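Local atomic coordinates of myosin IE heavy chain (Dictyostelium discoideum, PDB entry 1LKX), a protein that binds actin filaments and works as a single-headed, actin-activated ATPase motor that may move membranes relative to actin. Residues 198-206 with 219-229; 402-413 with 566-574. All blocks are in the same frame, centred on the assembly; numbering follows the deposited sequence.

Contact 1 (198-206 with 219-229); sequences SFHIFYQML and LTPNAPAYEYL
The backbones come nearest where Leu206 faces Pro221, their CA atoms 5.0 Å apart, and Ser198 and Leu229 meet at the other end. Leu206 carries the contact at the Pro221 end. Its CD2 lies 3.8 Å from Leu229 CD1, the two leucines reaching tip to tip, and also touches Ala223 and the Tyr226 ring; its CD1 touches Leu219 CD1 at 4.0 Å, the two side chains crossing at about a right angle. Pro221, the centre of an inverse gamma turn, brings its CA to 3.5 Å from Leu206 O in a CA-H...O contact.

Tyr203 runs past Leu229 the opposite way, with Leu229 CD2 3.7 Å from Tyr203 CZ and Ala223 CB beside Tyr203 CD2. Its ring keeps CG anti to the carbonyl carbon (chi1 -56°), and from there the hydroxyl reaches back to accept Ser198 N at 3.0 Å, almost straight. With a leucine in place of Tyr203, the Ser198 amide would probably lose its acceptor and Leu229 CD2 part of its packing surface.

Thr220 N likewise bonds to Tyr226 OH. Tyrosine hydroxyls thus settle backbone amides within each segment, and what joins the two, in the upper 50 kDa part of the motor, is essentially hydrocarbon.

Contact 2 (402-413 with 566-574); sequences NINFCNEKLQQL and FRNAMNALI
Phe566 and Cys406 are brought together by extended first torsions: in Phe566 CG stands anti to the backbone N (chi1 -178°), and in Cys406 SG does the same. Phe566 CZ, at the ring edge, then sits 3.8 Å from Cys406 CB, and the neighbouring Phe566 CE2 meets the backbone oxygen Asn402 O at 3.5 Å, also near the ring plane. Phe405 comes to the same CE2 corner, sliding past Phe566 in the opposite direction, with Phe566 CE2 at the edge of the Phe405 ring, 4.1 Å from Phe405 CD2.

The first torsion of Met570, with CG anti to the carbonyl carbon, sets that CG over a face of Phe566 one turn earlier, toward the rim; bends at chi2 and chi3 then turn Met570 CE to within 3.6 Å of Cys406 CB. On the helix opposite, one turn beyond Phe405, Lys409 is also bent at chi2 and chi3, its CG over the Phe405 face toward the rim, and its NZ donates to Asn571 OD1 at 2.9 Å. The donor sits nearly in line with the C=O bond, at 166°. At the far end Leu413 CB and Ile574 CD1 touch at 4.1 Å.

The two helices run nearly parallel, 22° apart: 402-413 lies on the long relay helix that follows switch II, and 566-574 lies in the actin-binding region. Asn407 bonds to Tyr388 O of the vanadate pocket, and the Cys406 side chain is about 10 Å from the vanadate in the nucleotide site. Apolar contact therefore carries most of this interface. Asn571 OD1 gives Lys409 NZ a neutral acceptor, and the carboxylate of nearby Glu446 probably offsets part of the positive charge that Lys409 shares with Lys450.

Overall arrangement
From the N terminus the chain passes the P-loop and strands 161-168 and 174-182, then reaches contact 1, which closes a short loop: only 12 residues, including helix 211-217, separate its segments. Later, strand 381-386 and switch II lead into helix 398-430, where contact 2 opens; it closes a span of 152 residues with helix 562-577, just before strand 581-588. The contacts are thus in series, neither nested nor crossed, the centres of contact 1 and contact 2 lying about 33 Å apart. Contact 1, buried but about 25 Å from the chain's centre, fastens helix 200-206 to the run into helix 227-231; contact 2, about 10 Å from the centre, ties the relay helix to helix 562-577.

Contact 1 (198-206 with 219-229)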
loop_
_atom_site.group_PDB
_atom_site.type_symbol
_atom_site.label_atom_id
_atom_site.label_comp_id
_atom_site.label_asym_id
_atom_site.label_seq_id
_atom_site.Cartn_x
_atom_site.Cartn_y
_atom_site.Cartn_z
ATOM N N SER A 198 1.842 14.616 -11.484
ATOM C CA SER A 198 0.907 13.551 -11.810
ATOM C C SER A 198 1.677 12.236 -11.860
ATOM O O SER A 198 2.834 12.174 -11.418
ATOM C CB SER A 198 0.251 13.826 -13.162
ATOM O OG SER A 198 -0.637 12.786 -13.520
ATOM N N PHE A 199 1.044 11.189 -12.386
ATOM C CA PHE A 199 1.704 9.892 -12.497
ATOM C C PHE A 199 2.940 9.946 -13.406
ATOM O O PHE A 199 2.951 10.614 -14.445
ATOM C CB PHE A 199 0.725 8.836 -12.999
ATOM C CG PHE A 199 -0.356 8.515 -12.020
ATOM C CD1 PHE A 199 -1.615 9.055 -12.166
ATOM C CD2 PHE A 199 -0.092 7.707 -10.913
ATOM C CE1 PHE A 199 -2.608 8.801 -11.226
ATOM C CE2 PHE A 199 -1.072 7.447 -9.969
ATOM C CZ PHE A 199 -2.336 7.995 -10.124
ATOM N N HIS A 200 3.983 9.231 -13.000
ATOM C CA HIS A 200 5.235 9.232 -13.732
ATOM C C HIS A 200 5.117 9.020 -15.227
ATOM O O HIS A 200 5.503 9.885 -16.013
ATOM C CB HIS A 200 6.191 8.186 -13.157
ATOM C CG HIS A 200 6.580 8.439 -11.737
ATOM N ND1 HIS A 200 6.582 9.701 -11.181
ATOM C CD2 HIS A 200 6.990 7.595 -10.763
ATOM C CE1 HIS A 200 6.973 9.622 -9.920
ATOM N NE2 HIS A 200 7.226 8.354 -9.642
ATOM N N ILE A 201 4.595 7.862 -15.614
ATOM C CA ILE A 201 4.466 7.506 -17.016
ATOM C C ILE A 201 4.175 8.690 -17.936
ATOM O O ILE A 201 4.780 8.807 -18.988
ATOM C CB ILE A 201 3.396 6.409 -17.203
ATOM C CG1 ILE A 201 3.487 5.824 -18.608
ATOM C CG2 ILE A 201 2.020 6.975 -16.946
ATOM C CD1 ILE A 201 4.798 5.191 -18.900
ATOM N N PHE A 202 3.273 9.576 -17.537
ATOM C CA PHE A 202 2.939 10.726 -18.363
ATOM C C PHE A 202 4.183 11.504 -18.725
ATOM O O PHE A 202 4.463 11.719 -19.895
ATOM C CB PHE A 202 1.968 11.661 -17.641
ATOM C CG PHE A 202 0.546 11.184 -17.632
ATOM C CD1 PHE A 202 -0.136 10.977 -18.815
ATOM C CD2 PHE A 202 -0.116 10.967 -16.435
ATOM C CE1 PHE A 202 -1.457 10.561 -18.804
ATOM C CE2 PHE A 202 -1.435 10.553 -16.412
ATOM C CZ PHE A 202 -2.108 10.349 -17.595
ATOM N N TYR A 203 4.934 11.929 -17.719
ATOM C CA TYR A 203 6.147 12.702 -17.955
ATOM C C TYR A 203 7.210 11.903 -18.677
ATOM O O TYR A 203 7.877 12.412 -19.563
ATOM C CB TYR A 203 6.699 13.208 -16.634
ATOM C CG TYR A 203 5.693 14.003 -15.859
ATOM C CD1 TYR A 203 4.760 13.380 -15.047
ATOM C CD2 TYR A 203 5.657 15.381 -15.962
ATOM C CE1 TYR A 203 3.808 14.122 -14.349
ATOM C CE2 TYR A 203 4.717 16.129 -15.276
ATOM C CZ TYR A 203 3.797 15.499 -14.468
ATOM O OH TYR A 203 2.897 16.262 -13.760
ATOM N N GLN A 204 7.352 10.643 -18.302
ATOM C CA GLN A 204 8.355 9.785 -18.903
ATOM C C GLN A 204 8.075 9.482 -20.372
ATOM O O GLN A 204 8.995 9.390 -21.184
ATOM C CB GLN A 204 8.460 8.501 -18.087
ATOM C CG GLN A 204 8.552 8.786 -16.600
ATOM C CD GLN A 204 8.797 7.554 -15.773
ATOM O OE1 GLN A 204 8.249 6.492 -16.047
ATOM N NE2 GLN A 204 9.615 7.693 -14.735
ATOM N N MET A 205 6.804 9.324 -20.713
ATOM C CA MET A 205 6.423 9.054 -22.095
ATOM C C MET A 205 6.767 10.261 -22.959
ATOM O O MET A 205 7.314 10.129 -24.058
ATOM C CB MET A 205 4.926 8.792 -22.192
ATOM C CG MET A 205 4.365 9.087 -23.559
ATOM S SD MET A 205 2.578 9.124 -23.542
ATOM C CE MET A 205 2.187 7.567 -24.344
ATOM N N LEU A 206 6.429 11.441 -22.451
ATOM C CA LEU A 206 6.689 12.677 -23.163
ATOM C C LEU A 206 8.174 12.904 -23.443
ATOM O O LEU A 206 8.520 13.671 -24.342
ATOM C CB LEU A 206 6.106 13.852 -22.379
ATOM C CG LEU A 206 4.794 14.429 -22.912
ATOM C CD1 LEU A 206 3.899 13.326 -23.420
ATOM C CD2 LEU A 206 4.103 15.211 -21.813
ATOM N N LEU A 219 1.187 14.603 -30.049
ATOM C CA LEU A 219 1.836 15.113 -28.848
ATOM C C LEU A 219 3.106 15.872 -29.153
ATOM O O LEU A 219 3.719 15.689 -30.203
ATOM C CB LEU A 219 2.165 13.967 -27.885
ATOM C CG LEU A 219 0.979 13.236 -27.251
ATOM C CD1 LEU A 219 1.481 12.142 -26.347
ATOM C CD2 LEU A 219 0.123 14.208 -26.465
ATOM N N THR A 220 3.481 16.734 -28.215
ATOM C CA THR A 220 4.691 17.532 -28.310
ATOM C C THR A 220 5.471 17.239 -27.046
ATOM O O THR A 220 4.908 17.286 -25.952
ATOM C CB THR A 220 4.377 19.035 -28.354
ATOM O OG1 THR A 220 5.526 19.778 -27.918
ATOM C CG2 THR A 220 3.192 19.353 -27.465
ATOM N N PRO A 221 6.774 16.930 -27.178
ATOM C CA PRO A 221 7.658 16.617 -26.047
ATOM C C PRO A 221 7.807 17.804 -25.117
ATOM O O PRO A 221 8.792 18.539 -25.191
ATOM C CB PRO A 221 8.970 16.258 -26.730
ATOM C CG PRO A 221 8.975 17.182 -27.894
ATOM C CD PRO A 221 7.556 17.041 -28.421
ATOM N N ASN A 222 6.840 17.983 -24.229
ATOM C CA ASN A 222 6.878 19.113 -23.327
ATOM C C ASN A 222 5.647 19.094 -22.426
ATOM O O ASN A 222 4.552 19.442 -22.850
ATOM C CB ASN A 222 6.923 20.396 -24.167
ATOM C CG ASN A 222 7.284 21.619 -23.353
ATOM O OD1 ASN A 222 6.459 22.152 -22.605
ATOM N ND2 ASN A 222 8.526 22.071 -23.485
ATOM N N ALA A 223 5.837 18.693 -21.175
ATOM C CA ALA A 223 4.734 18.619 -20.227
ATOM C C ALA A 223 3.945 19.912 -20.097
ATOM O O ALA A 223 2.722 19.892 -20.043
ATOM C CB ALA A 223 5.247 18.191 -18.864
ATOM N N PRO A 224 4.632 21.057 -20.026
ATOM C CA PRO A 224 3.941 22.346 -19.898
ATOM C C PRO A 224 2.857 22.553 -20.963
ATOM O O PRO A 224 1.882 23.296 -20.756
ATOM C CB PRO A 224 5.078 23.353 -20.026
ATOM C CG PRO A 224 6.221 22.627 -19.397
ATOM C CD PRO A 224 6.093 21.236 -19.972
ATOM N N ALA A 225 3.032 21.885 -22.099
ATOM C CA ALA A 225 2.092 21.988 -23.209
ATOM C C ALA A 225 0.722 21.369 -22.919
ATOM O O ALA A 225 -0.207 21.499 -23.712
ATOM C CB ALA A 225 2.700 21.349 -24.453
ATOM N N TYR A 226 0.590 20.699 -21.786
ATOM C CA TYR A 226 -0.679 20.078 -21.455
ATOM C C TYR A 226 -1.289 20.591 -20.163
ATOM O O TYR A 226 -0.611 20.735 -19.145
ATOM C CB TYR A 226 -0.511 18.558 -21.431
ATOM C CG TYR A 226 0.027 18.055 -22.744
ATOM C CD1 TYR A 226 1.375 18.180 -23.053
ATOM C CD2 TYR A 226 -0.829 17.562 -23.721
ATOM C CE1 TYR A 226 1.859 17.839 -24.306
ATOM C CE2 TYR A 226 -0.357 17.217 -24.980
ATOM C CZ TYR A 226 0.988 17.363 -25.268
ATOM O OH TYR A 226 1.460 17.072 -26.527
ATOM N N GLU A 227 -2.586 20.874 -20.232
ATOM C CA GLU A 227 -3.355 21.394 -19.113
ATOM C C GLU A 227 -3.190 20.603 -17.815
ATOM O O GLU A 227 -2.663 21.114 -16.822
ATOM C CB GLU A 227 -4.829 21.446 -19.499
ATOM C CG GLU A 227 -5.732 21.956 -18.398
ATOM C CD GLU A 227 -5.167 23.201 -17.724
ATOM O OE1 GLU A 227 -4.615 24.063 -18.449
ATOM O OE2 GLU A 227 -5.283 23.314 -16.478
ATOM N N TYR A 228 -3.648 19.360 -17.825
ATOM C CA TYR A 228 -3.547 18.522 -16.652
ATOM C C TYR A 228 -2.159 18.565 -16.020
ATOM O O TYR A 228 -2.039 18.707 -14.804
ATOM C CB TYR A 228 -3.914 17.078 -16.992
ATOM C CG TYR A 228 -5.377 16.866 -17.305
ATOM C CD1 TYR A 228 -6.362 17.655 -16.707
ATOM C CD2 TYR A 228 -5.780 15.842 -18.157
ATOM C CE1 TYR A 228 -7.714 17.423 -16.956
ATOM C CE2 TYR A 228 -7.117 15.599 -18.409
ATOM C CZ TYR A 228 -8.083 16.391 -17.807
ATOM O OH TYR A 228 -9.416 16.152 -18.061
ATOM N N LEU A 229 -1.112 18.455 -16.830
ATOM C CA LEU A 229 0.244 18.480 -16.292
ATOM C C LEU A 229 0.711 19.867 -15.852
ATOM O O LEU A 229 1.453 20.012 -14.884
ATOM C CB LEU A 229 1.229 17.924 -17.316
ATOM C CG LEU A 229 0.968 16.497 -17.796
ATOM C CD1 LEU A 229 2.142 16.025 -18.631
ATOM C CD2 LEU A 229 0.766 15.583 -16.611
#

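Contact 2 (402-413 with 566-574)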
loop_
_atom_site.group_PDB
_atom_site.type_symbol
_atom_site.label_atom_id
_atom_site.label_comp_id
_atom_site.label_asym_id
_atom_site.label_seq_id
_atom_site.Cartn_x
_atom_site.Cartn_y
_atom_site.Cartn_z
ATOM N N ASN A 402 -9.537 7.584 2.808
ATOM C CA ASN A 402 -9.437 6.163 2.479
ATOM C C ASN A 402 -8.040 5.616 2.785
ATOM O O ASN A 402 -7.903 4.605 3.487
ATOM C CB ASN A 402 -9.783 5.942 1.005
ATOM C CG ASN A 402 -11.270 6.118 0.725
ATOM O OD1 ASN A 402 -11.942 6.958 1.343
ATOM N ND2 ASN A 402 -11.792 5.334 -0.217
ATOM N N ILE A 403 -7.010 6.286 2.268
ATOM C CA ILE A 403 -5.632 5.870 2.503
ATOM C C ILE A 403 -5.398 5.725 4.000
ATOM O O ILE A 403 -4.899 4.695 4.461
ATOM C CB ILE A 403 -4.640 6.902 1.962
ATOM C CG1 ILE A 403 -4.743 6.978 0.446
ATOM C CG2 ILE A 403 -3.258 6.528 2.357
ATOM C CD1 ILE A 403 -3.837 8.013 -0.170
ATOM N N ASN A 404 -5.762 6.761 4.759
ATOM C CA ASN A 404 -5.586 6.730 6.203
ATOM C C ASN A 404 -6.437 5.631 6.830
ATOM O O ASN A 404 -5.942 4.870 7.659
ATOM C CB ASN A 404 -5.910 8.093 6.820
ATOM C CG ASN A 404 -4.915 9.161 6.407
ATOM O OD1 ASN A 404 -3.754 8.867 6.147
ATOM N ND2 ASN A 404 -5.363 10.406 6.359
ATOM N N PHE A 405 -7.706 5.539 6.433
ATOM C CA PHE A 405 -8.578 4.492 6.959
ATOM C C PHE A 405 -7.901 3.143 6.759
ATOM O O PHE A 405 -7.931 2.279 7.636
ATOM C CB PHE A 405 -9.916 4.474 6.233
ATOM C CG PHE A 405 -10.677 3.192 6.417
ATOM C CD1 PHE A 405 -11.033 2.755 7.693
ATOM C CD2 PHE A 405 -11.019 2.409 5.320
ATOM C CE1 PHE A 405 -11.717 1.555 7.875
ATOM C CE2 PHE A 405 -11.702 1.205 5.485
ATOM C CZ PHE A 405 -12.053 0.776 6.766
ATOM N N CYS A 406 -7.301 2.967 5.592
ATOM C CA CYS A 406 -6.600 1.734 5.279
ATOM C C CYS A 406 -5.429 1.506 6.235
ATOM O O CYS A 406 -5.152 0.364 6.608
ATOM C CB CYS A 406 -6.088 1.775 3.840
ATOM S SG CYS A 406 -4.879 0.487 3.427
ATOM N N ASN A 407 -4.736 2.581 6.628
ATOM C CA ASN A 407 -3.608 2.444 7.553
ATOM C C ASN A 407 -4.103 2.151 8.949
ATOM O O ASN A 407 -3.393 1.543 9.751
ATOM C CB ASN A 407 -2.734 3.696 7.580
ATOM C CG ASN A 407 -1.835 3.796 6.365
ATOM O OD1 ASN A 407 -0.638 4.064 6.477
ATOM N ND2 ASN A 407 -2.411 3.582 5.188
ATOM N N GLU A 408 -5.329 2.591 9.229
ATOM C CA GLU A 408 -5.972 2.368 10.520
ATOM C C GLU A 408 -6.221 0.880 10.641
ATOM O O GLU A 408 -5.908 0.279 11.658
ATOM C CB GLU A 408 -7.307 3.093 10.591
ATOM C CG GLU A 408 -7.228 4.573 10.833
ATOM C CD GLU A 408 -6.872 4.902 12.270
ATOM O OE1 GLU A 408 -6.909 6.101 12.642
ATOM O OE2 GLU A 408 -6.553 3.961 13.029
ATOM N N LYS A 409 -6.789 0.288 9.592
ATOM C CA LYS A 409 -7.074 -1.143 9.588
ATOM C C LYS A 409 -5.796 -1.950 9.781
ATOM O O LYS A 409 -5.748 -2.894 10.572
ATOM C CB LYS A 409 -7.719 -1.558 8.274
ATOM C CG LYS A 409 -8.970 -0.810 7.960
ATOM C CD LYS A 409 -10.135 -1.276 8.816
ATOM C CE LYS A 409 -10.547 -2.699 8.479
ATOM N NZ LYS A 409 -11.922 -2.939 9.005
ATOM N N LEU A 410 -4.756 -1.577 9.048
ATOM C CA LEU A 410 -3.492 -2.281 9.136
ATOM C C LEU A 410 -2.987 -2.208 10.561
ATOM O O LEU A 410 -2.504 -3.204 11.092
ATOM C CB LEU A 410 -2.474 -1.662 8.184
ATOM C CG LEU A 410 -1.518 -2.658 7.529
ATOM C CD1 LEU A 410 -0.386 -1.914 6.852
ATOM C CD2 LEU A 410 -0.958 -3.590 8.580
ATOM N N GLN A 411 -3.107 -1.027 11.170
ATOM C CA GLN A 411 -2.671 -0.814 12.549
ATOM C C GLN A 411 -3.469 -1.714 13.486
ATOM O O GLN A 411 -2.926 -2.347 14.387
ATOM C CB GLN A 411 -2.875 0.650 12.940
ATOM C CG GLN A 411 -2.630 0.972 14.410
ATOM C CD GLN A 411 -1.243 0.578 14.887
ATOM O OE1 GLN A 411 -0.299 0.506 14.103
ATOM N NE2 GLN A 411 -1.112 0.336 16.187
ATOM N N GLN A 412 -4.773 -1.761 13.252
ATOM C CA GLN A 412 -5.670 -2.580 14.046
ATOM C C GLN A 412 -5.221 -4.035 13.986
ATOM O O GLN A 412 -5.257 -4.741 14.993
ATOM C CB GLN A 412 -7.094 -2.425 13.507
ATOM C CG GLN A 412 -8.131 -3.359 14.111
ATOM C CD GLN A 412 -8.155 -3.337 15.620
ATOM O OE1 GLN A 412 -7.877 -2.314 16.243
ATOM N NE2 GLN A 412 -8.508 -4.468 16.217
ATOM N N LEU A 413 -4.784 -4.472 12.805
ATOM C CA LEU A 413 -4.317 -5.846 12.608
ATOM C C LEU A 413 -3.047 -6.128 13.412
ATOM O O LEU A 413 -2.969 -7.123 14.140
ATOM C CB LEU A 413 -4.041 -6.119 11.127
ATOM C CG LEU A 413 -3.483 -7.522 10.845
ATOM C CD1 LEU A 413 -4.558 -8.549 11.113
ATOM C CD2 LEU A 413 -2.995 -7.627 9.417
ATOM N N PHE A 566 -14.401 -0.100 -1.103
ATOM C CA PHE A 566 -13.040 -0.133 -0.591
ATOM C C PHE A 566 -13.103 -0.765 0.789
ATOM O O PHE A 566 -12.174 -1.453 1.218
ATOM C CB PHE A 566 -12.469 1.284 -0.502
ATOM C CG PHE A 566 -11.046 1.338 -0.029
ATOM C CD1 PHE A 566 -10.047 0.683 -0.720
ATOM C CD2 PHE A 566 -10.706 2.041 1.120
ATOM C CE1 PHE A 566 -8.731 0.725 -0.275
ATOM C CE2 PHE A 566 -9.393 2.091 1.575
ATOM C CZ PHE A 566 -8.403 1.433 0.879
ATOM N N ARG A 567 -14.215 -0.537 1.481
ATOM C CA ARG A 567 -14.398 -1.103 2.809
ATOM C C ARG A 567 -14.375 -2.622 2.715
ATOM O O ARG A 567 -13.881 -3.285 3.620
ATOM C CB ARG A 567 -15.718 -0.615 3.433
ATOM C CG ARG A 567 -16.526 -1.701 4.125
ATOM C CD ARG A 567 -17.098 -1.291 5.477
ATOM N NE ARG A 567 -17.990 -0.131 5.440
ATOM C CZ ARG A 567 -19.045 0.007 4.640
ATOM N NH1 ARG A 567 -19.367 -0.948 3.770
ATOM N NH2 ARG A 567 -19.788 1.108 4.728
ATOM N N ASN A 568 -14.897 -3.172 1.619
ATOM C CA ASN A 568 -14.923 -4.623 1.433
ATOM C C ASN A 568 -13.549 -5.142 1.128
ATOM O O ASN A 568 -13.103 -6.142 1.688
ATOM C CB ASN A 568 -15.820 -5.023 0.277
ATOM C CG ASN A 568 -17.242 -4.584 0.469
ATOM O OD1 ASN A 568 -17.792 -4.666 1.577
ATOM N ND2 ASN A 568 -17.866 -4.126 -0.615
ATOM N N ALA A 569 -12.894 -4.453 0.202
ATOM C CA ALA A 569 -11.555 -4.801 -0.225
ATOM C C ALA A 569 -10.661 -4.929 0.984
ATOM O O ALA A 569 -9.876 -5.873 1.070
ATOM C CB ALA A 569 -11.019 -3.735 -1.154
ATOM N N MET A 570 -10.796 -3.988 1.920
ATOM C CA MET A 570 -9.981 -3.988 3.131
ATOM C C MET A 570 -10.304 -5.111 4.100
ATOM O O MET A 570 -9.406 -5.716 4.670
ATOM C CB MET A 570 -10.084 -2.637 3.846
ATOM C CG MET A 570 -9.493 -1.461 3.045
ATOM S SD MET A 570 -7.805 -1.776 2.423
ATOM C CE MET A 570 -6.887 -1.764 3.958
ATOM N N ASN A 571 -11.580 -5.397 4.289
ATOM C CA ASN A 571 -11.971 -6.474 5.189
ATOM C C ASN A 571 -11.606 -7.823 4.582
ATOM O O ASN A 571 -11.318 -8.783 5.299
ATOM C CB ASN A 571 -13.469 -6.420 5.469
ATOM C CG ASN A 571 -13.880 -5.139 6.155
ATOM O OD1 ASN A 571 -13.175 -4.644 7.036
ATOM N ND2 ASN A 571 -15.035 -4.600 5.769
ATOM N N ALA A 572 -11.637 -7.893 3.257
ATOM C CA ALA A 572 -11.282 -9.115 2.566
ATOM C C ALA A 572 -9.784 -9.304 2.759
ATOM O O ALA A 572 -9.316 -10.383 3.110
ATOM C CB ALA A 572 -11.606 -8.988 1.092
ATOM N N LEU A 573 -9.036 -8.228 2.549
ATOM C CA LEU A 573 -7.591 -8.268 2.680
ATOM C C LEU A 573 -7.202 -8.704 4.075
ATOM O O LEU A 573 -6.333 -9.553 4.250
ATOM C CB LEU A 573 -7.002 -6.889 2.354
ATOM C CG LEU A 573 -5.494 -6.679 2.217
ATOM C CD1 LEU A 573 -4.952 -6.117 3.492
ATOM C CD2 LEU A 573 -4.818 -7.971 1.845
ATOM N N ILE A 574 -7.867 -8.145 5.076
ATOM C CA ILE A 574 -7.549 -8.489 6.454
ATOM C C ILE A 574 -7.844 -9.941 6.805
ATOM O O ILE A 574 -7.089 -10.563 7.543
ATOM C CB ILE A 574 -8.283 -7.579 7.450
ATOM C CG1 ILE A 574 -7.763 -6.145 7.330
ATOM C CG2 ILE A 574 -8.056 -8.068 8.856
ATOM C CD1 ILE A 574 -6.341 -5.973 7.795
#